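Local coordinates for malonyl CoA-acyl carrier protein transacylase (Synechocystis sp. PCC 6803 substr. Kazusa, PDB 4RR5) that transfers the malonyl group from malonyl-CoA to holo-acyl carrier protein, supplying malonyl-ACP for fatty acid biosynthesis, at residues V43-C46 with A51-A54. Numbering follows the deposited sequence.
Sequences VEKC and ASLA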
loop_
_atom_site.group_PDB
_atom_site.type_symbol
_atom_site.label_atom_id
_atom_site.label_comp_id
_atom_site.label_asym_id
_atom_site.label_seq_id
_atom_site.Cartn_x
_atom_site.Cartn_y
_atom_site.Cartn_z
ATOM N N VAL A 43 8.261 -11.763 12.755
ATOM C CA VAL A 43 8.053 -11.395 14.155
ATOM C C VAL A 43 9.280 -10.722 14.736
ATOM O O VAL A 43 9.189 -9.632 15.311
ATOM C CB VAL A 43 7.714 -12.617 15.030
ATOM C CG1 VAL A 43 7.389 -12.176 16.436
ATOM C CG2 VAL A 43 6.544 -13.343 14.457
ATOM N N GLU A 44 10.430 -11.365 14.562
ATOM C CA GLU A 44 11.680 -10.831 15.090
ATOM C C GLU A 44 11.962 -9.456 14.521
ATOM O O GLU A 44 12.294 -8.537 15.252
ATOM C CB GLU A 44 12.848 -11.781 14.793
ATOM C CG GLU A 44 12.814 -13.130 15.562
ATOM C CD GLU A 44 13.140 -12.994 17.058
ATOM O OE1 GLU A 44 14.065 -12.231 17.408
ATOM O OE2 GLU A 44 12.470 -13.654 17.884
ATOM N N LYS A 45 11.797 -9.312 13.210
ATOM C CA LYS A 45 12.116 -8.064 12.523
ATOM C C LYS A 45 11.183 -6.914 12.926
ATOM O O LYS A 45 11.592 -5.762 12.956
ATOM C CB LYS A 45 12.080 -8.295 11.008
ATOM C CG LYS A 45 12.528 -7.109 10.144
ATOM C CD LYS A 45 13.958 -6.656 10.427
ATOM C CE LYS A 45 14.958 -7.807 10.302
ATOM N NZ LYS A 45 14.991 -8.423 8.934
ATOM N N CYS A 46 9.933 -7.224 13.248
ATOM C CA CYS A 46 8.987 -6.192 13.663
ATOM C C CYS A 46 9.282 -5.669 15.072
ATOM O O CYS A 46 8.723 -4.658 15.505
ATOM C CB CYS A 46 7.552 -6.724 13.604
ATOM S SG CYS A 46 6.854 -6.853 11.938
ATOM N N ALA A 51 14.389 2.434 12.547
ATOM C CA ALA A 51 14.968 2.761 11.248
ATOM C C ALA A 51 15.128 1.516 10.379
ATOM O O ALA A 51 14.766 1.514 9.208
ATOM C CB ALA A 51 16.297 3.445 11.433
ATOM N N SER A 52 15.660 0.456 10.971
ATOM C CA SER A 52 15.805 -0.822 10.290
ATOM C C SER A 52 14.463 -1.381 9.760
ATOM O O SER A 52 14.414 -1.971 8.677
ATOM C CB SER A 52 16.463 -1.824 11.245
ATOM O OG SER A 52 16.418 -3.147 10.733
ATOM N N LEU A 53 13.383 -1.198 10.517
ATOM C CA LEU A 53 12.064 -1.686 10.108
ATOM C C LEU A 53 11.547 -0.874 8.927
ATOM O O LEU A 53 10.769 -1.365 8.108
ATOM C CB LEU A 53 11.054 -1.616 11.268
ATOM C CG LEU A 53 9.659 -2.217 11.035
ATOM C CD1 LEU A 53 9.738 -3.673 10.565
ATOM C CD2 LEU A 53 8.795 -2.109 12.275
ATOM N N ALA A 54 11.994 0.373 8.846
ATOM C CA ALA A 54 11.501 1.287 7.831
ATOM C C ALA A 54 12.170 1.043 6.472
ATOM O O ALA A 54 11.666 1.493 5.440
ATOM C CB ALA A 54 11.700 2.727 8.282
HETATM O O HOH W 1 14.242 -3.565 12.749
#
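Cys46 and Leu53 form the nearest CA pair between two short successive helices, 6.5 Å apart. Leu53 reaches across with both methyl branches, which rest against the Lys45-Cys46 main chain: CD1 lies 3.7 Å from Lys45 O and 4.1 Å from Cys46 CA. The other branch, CD2, comes within 4.1 Å of Cys46 O, and a chi1 of -174°, which turns CG away from the leucine's own backbone N, extends the two methyls toward this main chain. The leucine thus packs largely on backbone; the CB of Cys46 points away from 51-54, and its side chain touches Cys62 and Ile66 of helix 56-76. Lys45 passes alongside, its CD 4.3 Å from Ser52 OG. All three outer torsions of the lysine are near +60°, curling the chain back on itself; NZ is hydrogen-bonded to Asn58 OD1, and Trp40 adds a cation-pi contact. One water bridges the polar side, 3.0 Å from Ser52 OG and donating a weak bond to Lys45 O at 3.4 Å. Away from Ser88 and His188, the probable active-site residues, this is a pair of short consecutive helices joined by a short linker, leading into the long helix 56-76 of the acyl transferase domain.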